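PDB 4AP9: phosphoserine phosphatase from Thermococcus onnurineus, which probably hydrolyses L-phosphoserine to L-serine and inorganic phosphate with the help of magnesium, the last step of serine biosynthesis from 3-phosphoglycerate. Local coordinates for residues W26-R31 with R75-V80; E143-F148 with F166-M171; L42-G45 with E49-W52; E86-L91 with K113-E118. All coordinates share one frame; numbering follows the deposited sequence.

Interaction 1. Residues W26-R31 with R75-V80; sequences WREMAR and REKVNV. With 1PS (3-pyridinium-1-ylpropane-1-sulfonate), chain E.
E28, R31 and K77 form a surface salt-bridge network in the helical cap of this haloacid dehalogenase fold; one of its members, R31, also lines the pocket of a bound 3-pyridinium-1-ylpropane-1-sulfonate. The network joins helix 25-33 to the chain that leaves helix 68-73, and the carboxylate of E28 is its centre. A bend at chi2 (70°) turns that carboxylate to meet K77, which comes from the opposite direction as an extended chain; K77 NZ donates to E28 OE1 at 3.0 Å. R31, one turn further along the helix, binds both carboxylate oxygens. Its NE reaches E28 OE1 at 3.1 Å and its NH2 reaches E28 OE2 at 2.8 Å, both with nearly straight bonds (170°) lying close to the guanidinium plane. E28 OE1 thus takes two donors, R31 NE and K77 NZ, from opposite faces of the carboxylate plane. With an alanine at E28, K77 NZ and R31 NH2, 3.8 Å apart, would probably be left as neighbouring like charges without the carboxylate they share, and the guanidinium able to turn. The remaining nitrogen, R31 NH1, comes within 3.3 Å of C5 on the pyridinium ring.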
loop_
_atom_site.group_PDB
_atom_site.type_symbol
_atom_site.label_atom_id
_atom_site.label_comp_id
_atom_site.label_asym_id
_atom_site.label_seq_id
_atom_site.Cartn_x
_atom_site.Cartn_y
_atom_site.Cartn_z
ATOM N N TRP A 26 17.884 -2.996 35.381
ATOM C CA TRP A 26 17.378 -1.926 36.236
ATOM C C TRP A 26 17.194 -2.333 37.713
ATOM O O TRP A 26 17.408 -1.512 38.623
ATOM C CB TRP A 26 16.121 -1.257 35.638
ATOM C CG TRP A 26 16.434 -0.475 34.372
ATOM C CD1 TRP A 26 16.019 -0.769 33.097
ATOM C CD2 TRP A 26 17.268 0.694 34.258
ATOM N NE1 TRP A 26 16.511 0.165 32.209
ATOM C CE2 TRP A 26 17.292 1.058 32.892
ATOM C CE3 TRP A 26 17.981 1.466 35.178
ATOM C CZ2 TRP A 26 18.000 2.170 32.426
ATOM C CZ3 TRP A 26 18.691 2.573 34.712
ATOM C CH2 TRP A 26 18.696 2.908 33.342
ATOM N N ARG A 27 16.814 -3.587 37.947
ATOM C CA ARG A 27 16.723 -4.108 39.311
ATOM C C ARG A 27 18.124 -4.183 39.914
ATOM O O ARG A 27 18.318 -3.900 41.092
ATOM C CB ARG A 27 16.056 -5.483 39.337
ATOM C CG ARG A 27 14.628 -5.435 38.805
ATOM C CD ARG A 27 13.875 -6.736 39.008
ATOM N NE ARG A 27 12.587 -6.699 38.311
ATOM C CZ ARG A 27 11.482 -6.131 38.786
ATOM N NH1 ARG A 27 11.483 -5.542 39.977
ATOM N NH2 ARG A 27 10.364 -6.156 38.065
ATOM N N GLU A 28 19.106 -4.542 39.096
ATOM C CA GLU A 28 20.494 -4.530 39.557
ATOM C C GLU A 28 20.986 -3.107 39.855
ATOM O O GLU A 28 21.685 -2.869 40.851
ATOM C CB GLU A 28 21.400 -5.227 38.542
ATOM C CG GLU A 28 22.873 -5.281 38.930
ATOM C CD GLU A 28 23.168 -6.213 40.100
ATOM O OE1 GLU A 28 22.227 -6.834 40.641
ATOM O OE2 GLU A 28 24.355 -6.323 40.469
HETATM N N MSE A 29 20.630 -2.149 39.000
HETATM C CA MSE A 29 20.997 -0.766 39.263
HETATM C C MSE A 29 20.367 -0.261 40.558
HETATM O O MSE A 29 20.984 0.503 41.301
HETATM C CB MSE A 29 20.621 0.147 38.096
HETATM C CG MSE A 29 21.489 -0.043 36.875
HETATM SE SE MSE A 29 23.344 0.449 37.261
HETATM C CE MSE A 29 24.043 -1.295 37.369
ATOM N N ALA A 30 19.138 -0.692 40.833
ATOM C CA ALA A 30 18.474 -0.252 42.056
ATOM C C ALA A 30 19.215 -0.825 43.261
ATOM O O ALA A 30 19.334 -0.152 44.286
ATOM C CB ALA A 30 17.012 -0.680 42.076
ATOM N N ARG A 31 19.709 -2.055 43.128
ATOM C CA ARG A 31 20.405 -2.732 44.225
ATOM C C ARG A 31 21.753 -2.065 44.497
ATOM O O ARG A 31 22.105 -1.777 45.644
ATOM C CB ARG A 31 20.586 -4.225 43.914
ATOM C CG ARG A 31 21.260 -5.037 45.034
ATOM C CD ARG A 31 21.586 -6.451 44.593
ATOM N NE ARG A 31 22.708 -6.518 43.664
ATOM C CZ ARG A 31 23.977 -6.588 44.053
ATOM N NH1 ARG A 31 24.260 -6.578 45.349
ATOM N NH2 ARG A 31 24.962 -6.644 43.158
ATOM N N ARG A 75 27.725 -7.345 33.503
ATOM C CA ARG A 75 27.765 -8.403 32.499
ATOM C C ARG A 75 28.232 -9.723 33.128
ATOM O O ARG A 75 28.002 -10.803 32.584
ATOM C CB ARG A 75 28.606 -8.010 31.272
ATOM C CG ARG A 75 30.054 -7.709 31.561
ATOM C CD ARG A 75 30.699 -6.842 30.472
ATOM N NE ARG A 75 31.078 -7.593 29.273
ATOM C CZ ARG A 75 32.044 -8.515 29.242
ATOM N NH1 ARG A 75 32.715 -8.829 30.353
ATOM N NH2 ARG A 75 32.337 -9.142 28.103
ATOM N N GLU A 76 28.871 -9.636 34.287
ATOM C CA GLU A 76 29.218 -10.832 35.046
ATOM C C GLU A 76 27.985 -11.631 35.491
ATOM O O GLU A 76 28.080 -12.826 35.778
ATOM C CB GLU A 76 30.092 -10.452 36.240
ATOM C CG GLU A 76 31.443 -9.893 35.810
ATOM C CD GLU A 76 32.266 -9.366 36.962
ATOM O OE1 GLU A 76 31.839 -9.527 38.125
ATOM O OE2 GLU A 76 33.343 -8.786 36.694
ATOM N N LYS A 77 26.831 -10.974 35.544
ATOM C CA LYS A 77 25.590 -11.638 35.930
ATOM C C LYS A 77 24.816 -12.145 34.713
ATOM O O LYS A 77 23.724 -12.690 34.837
ATOM C CB LYS A 77 24.709 -10.700 36.757
ATOM C CG LYS A 77 25.159 -10.544 38.197
ATOM C CD LYS A 77 24.056 -9.933 39.060
ATOM C CE LYS A 77 24.471 -9.836 40.516
ATOM N NZ LYS A 77 23.297 -9.554 41.408
ATOM N N VAL A 78 25.390 -11.959 33.536
ATOM C CA VAL A 78 24.759 -12.374 32.295
ATOM C C VAL A 78 25.562 -13.517 31.707
ATOM O O VAL A 78 26.730 -13.347 31.370
ATOM C CB VAL A 78 24.752 -11.212 31.281
ATOM C CG1 VAL A 78 24.151 -11.656 29.957
ATOM C CG2 VAL A 78 24.017 -10.006 31.864
ATOM N N ASN A 79 24.945 -14.686 31.583
ATOM C CA ASN A 79 25.656 -15.847 31.058
ATOM C C ASN A 79 24.784 -16.639 30.095
ATOM O O ASN A 79 23.582 -16.750 30.302
ATOM C CB ASN A 79 26.141 -16.735 32.212
ATOM C CG ASN A 79 26.875 -15.936 33.301
ATOM O OD1 ASN A 79 28.037 -15.550 33.132
ATOM N ND2 ASN A 79 26.191 -15.685 34.422
ATOM N N VAL A 80 25.385 -17.161 29.029
ATOM C CA VAL A 80 24.672 -18.044 28.107
ATOM C C VAL A 80 24.602 -19.443 28.697
ATOM O O VAL A 80 25.593 -20.169 28.703
ATOM C CB VAL A 80 25.387 -18.121 26.760
ATOM C CG1 VAL A 80 24.638 -19.038 25.807
ATOM C CG2 VAL A 80 25.546 -16.726 26.182
HETATM N N1 1PS E . 25.094 -1.332 47.739
HETATM C C1 1PS E . 24.210 -1.958 48.520
HETATM C C2 1PS E . 23.984 -3.320 48.383
HETATM C C3 1PS E . 25.795 -1.982 46.795
HETATM C C4 1PS E . 25.618 -3.351 46.600
HETATM C C5 1PS E . 24.698 -4.040 47.404
HETATM C C6 1PS E . 25.287 0.073 47.921
HETATM C C7 1PS E . 23.950 0.724 48.140
HETATM C C8 1PS E . 24.142 2.189 48.377
HETATM S S1 1PS E . 23.347 2.682 49.883
HETATM O O1 1PS E . 23.438 4.151 49.919
HETATM O O2 1PS E . 24.051 2.116 51.023
HETATM O O3 1PS E . 21.954 2.275 49.898
#

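Interaction 2. Residues E143-F148 with F166-M171; sequences EFLKRF and FERADM
R168 meets K146 through a flat face and L145 through its aliphatic root. K146 CG lies 3.4 Å above the guanidinium plane of R168, over its centre, and K146 CE comes within 3.3 Å of R168 NH2, so methylenes rather than the ammonium cover the arginine. A bend at chi2 (-86°) turns the arginine chain back toward K146. At its base, R168 CB touches L145 CD2 at 3.4 Å, the leucine and arginine chains running in opposing senses where they touch. A water adds a polar link: it donates to L145 O (2.9 Å) and accepts from R168 NH1 (3.2 Å). The two segments lie on helices 141-145 and 163-168 of the Rossmann-like core; helix 163-168 is the crossover of the beta-alpha-beta unit leading to strand 171-175. L145 rests on I153, and A169, just past the second helix, rests on A155, both on strand 153-157. In the next shell, the extended K146 chain carries NZ past the guanidinium to E143, donating 2.8 Å to the syn lone pair of OE1, with a weak second bond to OE2. E143 N is in turn bonded to D140 OD1, while K146 also packs on D150 of a second subunit.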
loop_
_atom_site.group_PDB
_atom_site.type_symbol
_atom_site.label_atom_id
_atom_site.label_comp_id
_atom_site.label_asym_id
_atom_site.label_seq_id
_atom_site.Cartn_x
_atom_site.Cartn_y
_atom_site.Cartn_z
ATOM N N GLU A 143 8.142 -2.147 16.405
ATOM C CA GLU A 143 8.665 -1.371 15.283
ATOM C C GLU A 143 9.889 -2.062 14.721
ATOM O O GLU A 143 10.074 -2.130 13.503
ATOM C CB GLU A 143 9.038 0.055 15.705
ATOM C CG GLU A 143 7.869 0.991 15.832
ATOM C CD GLU A 143 7.013 1.021 14.581
ATOM O OE1 GLU A 143 7.509 1.445 13.516
ATOM O OE2 GLU A 143 5.844 0.622 14.677
ATOM N N PHE A 144 10.724 -2.595 15.611
ATOM C CA PHE A 144 11.930 -3.279 15.167
ATOM C C PHE A 144 11.609 -4.468 14.259
ATOM O O PHE A 144 12.311 -4.715 13.281
ATOM C CB PHE A 144 12.780 -3.760 16.343
ATOM C CG PHE A 144 13.997 -4.517 15.917
ATOM C CD1 PHE A 144 15.051 -3.858 15.305
ATOM C CD2 PHE A 144 14.081 -5.883 16.102
ATOM C CE1 PHE A 144 16.173 -4.563 14.887
ATOM C CE2 PHE A 144 15.210 -6.587 15.690
ATOM C CZ PHE A 144 16.247 -5.915 15.087
ATOM N N LEU A 145 10.559 -5.207 14.592
ATOM C CA LEU A 145 10.162 -6.377 13.798
ATOM C C LEU A 145 9.809 -6.072 12.338
ATOM O O LEU A 145 9.835 -6.973 11.501
ATOM C CB LEU A 145 9.015 -7.138 14.466
ATOM C CG LEU A 145 9.376 -8.414 15.240
ATOM C CD1 LEU A 145 10.383 -8.135 16.339
ATOM C CD2 LEU A 145 8.128 -9.094 15.806
ATOM N N LYS A 146 9.470 -4.820 12.045
ATOM C CA LYS A 146 9.211 -4.395 10.665
ATOM C C LYS A 146 10.404 -4.674 9.754
ATOM O O LYS A 146 10.267 -4.734 8.536
ATOM C CB LYS A 146 8.862 -2.906 10.611
ATOM C CG LYS A 146 7.518 -2.539 11.210
ATOM C CD LYS A 146 7.275 -1.044 11.064
ATOM C CE LYS A 146 5.885 -0.646 11.525
ATOM N NZ LYS A 146 5.668 0.837 11.456
ATOM N N ARG A 147 11.578 -4.828 10.362
ATOM C CA ARG A 147 12.794 -5.188 9.643
ATOM C C ARG A 147 12.646 -6.520 8.894
ATOM O O ARG A 147 13.301 -6.764 7.876
ATOM C CB ARG A 147 13.906 -5.298 10.684
ATOM C CG ARG A 147 15.291 -5.387 10.145
ATOM C CD ARG A 147 16.273 -5.067 11.264
ATOM N NE ARG A 147 16.396 -3.630 11.494
ATOM C CZ ARG A 147 17.554 -3.035 11.773
ATOM N NH1 ARG A 147 18.657 -3.767 11.863
ATOM N NH2 ARG A 147 17.614 -1.721 11.972
ATOM N N PHE A 148 11.768 -7.376 9.411
ATOM C CA PHE A 148 11.566 -8.708 8.873
ATOM C C PHE A 148 10.158 -8.873 8.302
ATOM O O PHE A 148 9.599 -9.962 8.311
ATOM C CB PHE A 148 11.851 -9.729 9.983
ATOM C CG PHE A 148 13.157 -9.474 10.673
ATOM C CD1 PHE A 148 14.348 -9.802 10.053
ATOM C CD2 PHE A 148 13.196 -8.862 11.911
ATOM C CE1 PHE A 148 15.563 -9.545 10.667
ATOM C CE2 PHE A 148 14.404 -8.591 12.526
ATOM C CZ PHE A 148 15.583 -8.931 11.913
ATOM N N PHE A 166 4.177 -8.810 19.740
ATOM C CA PHE A 166 3.539 -10.057 19.330
ATOM C C PHE A 166 2.557 -9.871 18.173
ATOM O O PHE A 166 2.339 -10.795 17.388
ATOM C CB PHE A 166 2.857 -10.730 20.524
ATOM C CG PHE A 166 3.805 -11.420 21.440
ATOM C CD1 PHE A 166 4.478 -12.564 21.026
ATOM C CD2 PHE A 166 4.028 -10.943 22.722
ATOM C CE1 PHE A 166 5.358 -13.215 21.870
ATOM C CE2 PHE A 166 4.904 -11.595 23.572
ATOM C CZ PHE A 166 5.573 -12.734 23.146
ATOM N N GLU A 167 1.968 -8.685 18.061
ATOM C CA GLU A 167 1.080 -8.389 16.938
ATOM C C GLU A 167 1.809 -8.555 15.607
ATOM O O GLU A 167 1.200 -8.894 14.585
ATOM C CB GLU A 167 0.516 -6.969 17.047
ATOM C CG GLU A 167 -0.939 -6.888 17.517
ATOM C CD GLU A 167 -1.462 -5.448 17.556
ATOM O OE1 GLU A 167 -0.641 -4.508 17.701
ATOM O OE2 GLU A 167 -2.694 -5.256 17.436
ATOM N N ARG A 168 3.116 -8.318 15.635
ATOM C CA ARG A 168 3.955 -8.401 14.449
ATOM C C ARG A 168 4.268 -9.846 14.079
ATOM O O ARG A 168 4.585 -10.136 12.933
ATOM C CB ARG A 168 5.264 -7.624 14.677
ATOM C CG ARG A 168 5.141 -6.134 14.470
ATOM C CD ARG A 168 5.339 -5.874 12.999
ATOM N NE ARG A 168 4.734 -4.646 12.525
ATOM C CZ ARG A 168 4.585 -4.381 11.234
ATOM N NH1 ARG A 168 4.998 -5.274 10.328
ATOM N NH2 ARG A 168 4.029 -3.245 10.845
ATOM N N ALA A 169 4.172 -10.746 15.049
ATOM C CA ALA A 169 4.589 -12.132 14.864
ATOM C C ALA A 169 3.487 -12.997 14.249
ATOM O O ALA A 169 2.310 -12.814 14.552
ATOM C CB ALA A 169 5.029 -12.727 16.205
ATOM N N ASP A 170 3.869 -13.957 13.412
ATOM C CA ASP A 170 2.892 -14.905 12.875
ATOM C C ASP A 170 2.483 -15.943 13.897
ATOM O O ASP A 170 1.410 -16.563 13.797
ATOM C CB ASP A 170 3.435 -15.570 11.618
ATOM C CG ASP A 170 3.715 -14.570 10.533
ATOM O OD1 ASP A 170 2.764 -14.200 9.822
ATOM O OD2 ASP A 170 4.873 -14.121 10.414
HETATM N N MSE A 171 3.354 -16.132 14.881
HETATM C CA MSE A 171 3.120 -17.046 15.983
HETATM C C MSE A 171 3.963 -16.503 17.123
HETATM O O MSE A 171 5.131 -16.183 16.925
HETATM C CB MSE A 171 3.576 -18.457 15.602
HETATM C CG MSE A 171 3.389 -19.494 16.698
HETATM SE SE MSE A 171 3.920 -21.308 16.176
HETATM C CE MSE A 171 2.734 -21.557 14.661
HETATM O O HOH W 1 7.160 -7.580 10.610
#

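Interaction 3. Residues L42-G45 with E49-W52; sequences LEKG and EVEW. With 1PS (3-pyridinium-1-ylpropane-1-sulfonate), chain F.
The chain turns back on itself so closely that the CA atoms of K44 and E49 are 5.0 Å apart, and K44 O takes two weak hydrogen bonds, from E49 N (3.0 Å, bent to 123°) and from V50 N (3.4 Å). A water bridges the turn, donating to G45 O and V50 O. Among the side chains, V50 CG2, which lies between its backbone N and carbonyl carbon, presses on K44 CB at 3.6 Å, while the K44 and E49 chains meet roughly perpendicular to each other. This is a tight connection between two consecutive helices of the cap, 36-47 and 52-62, with E51 in the N-cap position of the second. A trans chi1 (-180°) swings the indole of W52 back toward G45, setting its ring edge against that residue, whose O stands 3.6 Å from W52 CE3 near the ring plane. A CB modelled on G45 would be only 3.1 Å from W52 CE3, a tight fit. The bound 3-pyridinium-1-ylpropane-1-sulfonate lies over one face of the indole, its C6 3.9 Å above the plane toward the rim. F138, D140 and K141 also line that pocket, and R59 makes a cation-pi contact with W52.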
loop_
_atom_site.group_PDB
_atom_site.type_symbol
_atom_site.label_atom_id
_atom_site.label_comp_id
_atom_site.label_asym_id
_atom_site.label_seq_id
_atom_site.Cartn_x
_atom_site.Cartn_y
_atom_site.Cartn_z
ATOM N N LEU A 42 10.547 1.099 37.157
ATOM C CA LEU A 42 10.445 -0.097 36.338
ATOM C C LEU A 42 9.064 -0.723 36.507
ATOM O O LEU A 42 8.399 -1.029 35.527
ATOM C CB LEU A 42 11.537 -1.117 36.693
ATOM C CG LEU A 42 11.520 -2.477 35.988
ATOM C CD1 LEU A 42 11.698 -2.322 34.470
ATOM C CD2 LEU A 42 12.580 -3.418 36.553
ATOM N N GLU A 43 8.636 -0.898 37.754
ATOM C CA GLU A 43 7.346 -1.535 38.021
ATOM C C GLU A 43 6.211 -0.731 37.408
ATOM O O GLU A 43 5.282 -1.294 36.829
ATOM C CB GLU A 43 7.126 -1.709 39.527
ATOM C CG GLU A 43 8.126 -2.664 40.189
ATOM C CD GLU A 43 7.869 -4.121 39.855
ATOM O OE1 GLU A 43 6.804 -4.425 39.271
ATOM O OE2 GLU A 43 8.729 -4.972 40.174
ATOM N N LYS A 44 6.299 0.589 37.519
ATOM C CA LYS A 44 5.286 1.461 36.938
ATOM C C LYS A 44 5.268 1.316 35.415
ATOM O O LYS A 44 4.204 1.299 34.792
ATOM C CB LYS A 44 5.532 2.913 37.339
ATOM C CG LYS A 44 5.158 3.264 38.781
ATOM C CD LYS A 44 5.603 4.684 39.105
ATOM C CE LYS A 44 5.137 5.120 40.489
ATOM N NZ LYS A 44 5.543 6.515 40.760
ATOM N N GLY A 45 6.450 1.204 34.820
ATOM C CA GLY A 45 6.544 1.018 33.379
ATOM C C GLY A 45 5.941 -0.304 32.936
ATOM O O GLY A 45 5.166 -0.365 31.978
ATOM N N GLU A 49 1.333 1.838 34.328
ATOM C CA GLU A 49 0.896 2.970 35.132
ATOM C C GLU A 49 1.495 4.279 34.652
ATOM O O GLU A 49 0.943 5.349 34.898
ATOM C CB GLU A 49 1.222 2.741 36.608
ATOM C CG GLU A 49 0.276 1.758 37.237
ATOM C CD GLU A 49 0.870 1.039 38.429
ATOM O OE1 GLU A 49 1.911 1.491 38.959
ATOM O OE2 GLU A 49 0.288 0.019 38.831
ATOM N N VAL A 50 2.631 4.191 33.974
ATOM C CA VAL A 50 3.231 5.353 33.346
ATOM C C VAL A 50 3.681 4.936 31.952
ATOM O O VAL A 50 3.916 3.752 31.705
ATOM C CB VAL A 50 4.440 5.870 34.143
ATOM C CG1 VAL A 50 4.009 6.377 35.513
ATOM C CG2 VAL A 50 5.468 4.766 34.285
ATOM N N GLU A 51 3.785 5.893 31.038
ATOM C CA GLU A 51 4.228 5.571 29.679
ATOM C C GLU A 51 5.631 4.965 29.685
ATOM O O GLU A 51 6.482 5.348 30.483
ATOM C CB GLU A 51 4.185 6.806 28.787
ATOM C CG GLU A 51 2.773 7.272 28.508
ATOM C CD GLU A 51 1.908 6.143 27.971
ATOM O OE1 GLU A 51 2.316 5.496 26.981
ATOM O OE2 GLU A 51 0.836 5.882 28.554
ATOM N N TRP A 52 5.880 4.022 28.791
ATOM C CA TRP A 52 7.139 3.282 28.865
ATOM C C TRP A 52 8.368 4.171 28.690
ATOM O O TRP A 52 9.323 4.076 29.469
ATOM C CB TRP A 52 7.184 2.125 27.869
ATOM C CG TRP A 52 8.472 1.366 27.952
ATOM C CD1 TRP A 52 9.554 1.472 27.114
ATOM C CD2 TRP A 52 8.834 0.396 28.943
ATOM N NE1 TRP A 52 10.551 0.618 27.518
ATOM C CE2 TRP A 52 10.128 -0.055 28.644
ATOM C CE3 TRP A 52 8.166 -0.148 30.053
ATOM C CZ2 TRP A 52 10.788 -1.020 29.404
ATOM C CZ3 TRP A 52 8.824 -1.102 30.817
ATOM C CH2 TRP A 52 10.120 -1.527 30.489
HETATM N N1 1PS F . 6.581 -2.478 27.341
HETATM C C1 1PS F . 5.635 -1.619 27.741
HETATM C C2 1PS F . 4.821 -1.920 28.824
HETATM C C3 1PS F . 6.768 -3.649 27.970
HETATM C C4 1PS F . 5.978 -4.019 29.050
HETATM C C5 1PS F . 4.985 -3.139 29.498
HETATM C C6 1PS F . 7.425 -2.103 26.235
HETATM C C7 1PS F . 8.298 -3.241 25.819
HETATM C C8 1PS F . 9.730 -2.809 25.650
HETATM S S1 1PS F . 9.916 -2.033 24.069
HETATM O O1 1PS F . 11.317 -2.203 23.643
HETATM O O2 1PS F . 9.677 -0.605 24.183
HETATM O O3 1PS F . 8.940 -2.598 23.184
HETATM O O HOH W 2 4.376 1.505 30.113
#

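Interaction 4. Residues E86-L91 with K113-E118; sequences ELVETL and KELGDE
V88 and L115 supply the apolar part of this buried contact between helix 82-93 and the loop before strand 118-127. V88 CG2 meets L115 CD2 at 3.8 Å, and the L115 side chain, trans about chi1 (180°), brings its branch point under both valine methyls. Backbone comes next: V88 CG1 lies 3.5 Å from L115 O and 4.4 Å from G116 CA, so the other methyl rests on the turn itself. In this Rossmann-like core, both side chains also pack on strand 97-102, V88 on V98 and L115 on L100. Were V88 cut back to an alanine, both methyl contacts would go, and the isobutyl end of L115 is likely to be left beside a gap and less firmly held. Hydrogen bonds form around the contact, not across it. Within the helix, T90 OG1 donates to E86 O at 2.7 Å. R92, further along the same helix, adds polar links to the loop, through NH2 to L115 O and a salt bridge from NE to D117 OD1. Between the two segments themselves, the contact therefore rests on van der Waals packing.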
loop_
_atom_site.group_PDB
_atom_site.type_symbol
_atom_site.label_atom_id
_atom_site.label_comp_id
_atom_site.label_asym_id
_atom_site.label_seq_id
_atom_site.Cartn_x
_atom_site.Cartn_y
_atom_site.Cartn_z
ATOM N N GLU A 86 20.984 -24.249 23.724
ATOM C CA GLU A 86 20.257 -25.315 23.050
ATOM C C GLU A 86 19.061 -24.738 22.291
ATOM O O GLU A 86 18.768 -25.160 21.167
ATOM C CB GLU A 86 19.801 -26.382 24.050
ATOM C CG GLU A 86 19.126 -27.581 23.384
ATOM C CD GLU A 86 18.770 -28.678 24.370
ATOM O OE1 GLU A 86 18.874 -28.450 25.598
ATOM O OE2 GLU A 86 18.383 -29.772 23.905
ATOM N N LEU A 87 18.372 -23.772 22.893
ATOM C CA LEU A 87 17.241 -23.154 22.202
ATOM C C LEU A 87 17.697 -22.636 20.847
ATOM O O LEU A 87 17.131 -22.983 19.808
ATOM C CB LEU A 87 16.629 -22.006 23.009
ATOM C CG LEU A 87 15.527 -21.205 22.284
ATOM C CD1 LEU A 87 14.409 -22.110 21.845
ATOM C CD2 LEU A 87 14.966 -20.076 23.155
ATOM N N VAL A 88 18.736 -21.812 20.860
ATOM C CA VAL A 88 19.192 -21.168 19.637
ATOM C C VAL A 88 19.706 -22.163 18.610
ATOM O O VAL A 88 19.414 -22.048 17.424
ATOM C CB VAL A 88 20.265 -20.103 19.940
ATOM C CG1 VAL A 88 20.920 -19.614 18.653
ATOM C CG2 VAL A 88 19.640 -18.941 20.719
ATOM N N GLU A 89 20.460 -23.159 19.054
ATOM C CA GLU A 89 20.967 -24.162 18.114
ATOM C C GLU A 89 19.839 -25.012 17.500
ATOM O O GLU A 89 19.895 -25.380 16.317
ATOM C CB GLU A 89 22.027 -25.044 18.778
ATOM C CG GLU A 89 23.296 -24.282 19.116
ATOM C CD GLU A 89 24.340 -25.128 19.819
ATOM O OE1 GLU A 89 24.039 -26.279 20.209
ATOM O OE2 GLU A 89 25.469 -24.626 19.988
ATOM N N THR A 90 18.822 -25.312 18.302
ATOM C CA THR A 90 17.692 -26.102 17.839
ATOM C C THR A 90 16.831 -25.317 16.851
ATOM O O THR A 90 16.417 -25.844 15.814
ATOM C CB THR A 90 16.834 -26.581 19.008
ATOM O OG1 THR A 90 17.659 -27.312 19.927
ATOM C CG2 THR A 90 15.707 -27.501 18.499
ATOM N N LEU A 91 16.565 -24.055 17.175
ATOM C CA LEU A 91 15.915 -23.158 16.226
ATOM C C LEU A 91 16.580 -23.191 14.849
ATOM O O LEU A 91 15.897 -23.285 13.827
ATOM C CB LEU A 91 15.897 -21.735 16.771
ATOM C CG LEU A 91 14.841 -21.508 17.846
ATOM C CD1 LEU A 91 15.155 -20.248 18.658
ATOM C CD2 LEU A 91 13.461 -21.419 17.222
ATOM N N LYS A 113 25.910 -11.598 22.188
ATOM C CA LYS A 113 26.146 -10.823 20.968
ATOM C C LYS A 113 26.332 -11.699 19.722
ATOM O O LYS A 113 25.937 -11.320 18.622
ATOM C CB LYS A 113 27.379 -9.943 21.178
ATOM C CG LYS A 113 27.668 -8.910 20.107
ATOM C CD LYS A 113 28.999 -8.243 20.439
ATOM C CE LYS A 113 29.169 -6.888 19.764
ATOM N NZ LYS A 113 30.311 -6.114 20.355
ATOM N N GLU A 114 26.949 -12.862 19.892
ATOM C CA GLU A 114 27.260 -13.719 18.750
ATOM C C GLU A 114 26.481 -15.026 18.764
ATOM O O GLU A 114 26.733 -15.920 17.943
ATOM C CB GLU A 114 28.755 -14.027 18.708
ATOM C CG GLU A 114 29.644 -12.801 18.728
ATOM C CD GLU A 114 29.548 -11.993 17.452
ATOM O OE1 GLU A 114 28.935 -12.479 16.472
ATOM O OE2 GLU A 114 30.082 -10.865 17.431
ATOM N N LEU A 115 25.535 -15.142 19.688
ATOM C CA LEU A 115 24.814 -16.393 19.848
ATOM C C LEU A 115 23.837 -16.609 18.696
ATOM O O LEU A 115 23.748 -17.700 18.147
ATOM C CB LEU A 115 24.078 -16.429 21.186
ATOM C CG LEU A 115 23.290 -17.714 21.436
ATOM C CD1 LEU A 115 24.215 -18.928 21.462
ATOM C CD2 LEU A 115 22.532 -17.620 22.740
ATOM N N GLY A 116 23.097 -15.561 18.350
ATOM C CA GLY A 116 22.146 -15.626 17.259
ATOM C C GLY A 116 22.766 -15.272 15.922
ATOM O O GLY A 116 23.979 -15.083 15.810
ATOM N N ASP A 117 21.924 -15.216 14.899
ATOM C CA ASP A 117 22.339 -14.789 13.574
ATOM C C ASP A 117 22.379 -13.267 13.470
ATOM O O ASP A 117 23.213 -12.705 12.753
ATOM C CB ASP A 117 21.410 -15.409 12.530
ATOM C CG ASP A 117 21.505 -16.930 12.515
ATOM O OD1 ASP A 117 22.641 -17.442 12.416
ATOM O OD2 ASP A 117 20.468 -17.617 12.640
ATOM N N GLU A 118 21.464 -12.603 14.175
ATOM C CA GLU A 118 21.494 -11.153 14.321
ATOM C C GLU A 118 21.247 -10.769 15.783
ATOM O O GLU A 118 20.596 -11.499 16.537
ATOM C CB GLU A 118 20.456 -10.463 13.424
ATOM C CG GLU A 118 20.678 -10.677 11.933
ATOM C CD GLU A 118 19.859 -9.726 11.074
ATOM O OE1 GLU A 118 19.839 -8.517 11.364
ATOM O OE2 GLU A 118 19.241 -10.185 10.091
#

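How the interactions relate
From the N terminus, interaction 1 opens on helix 25-33 and closes at 75-80, enclosing a 43-residue, mostly helical excursion that belongs to the cap. Interaction 3 is nested inside it, closing the short turn between helices 36-47 and 52-62; the salt bridge between R27 and E43 joins the two. Interactions 4 and 2 then follow in series, and no loops cross. Interaction 4 spans strand 97-102 within the core and meets the exit of interaction 1 where V80 packs on L115. Interaction 2 closes around strand 153-157 and touches interaction 4 through F148 and E118; both also border the second subunit.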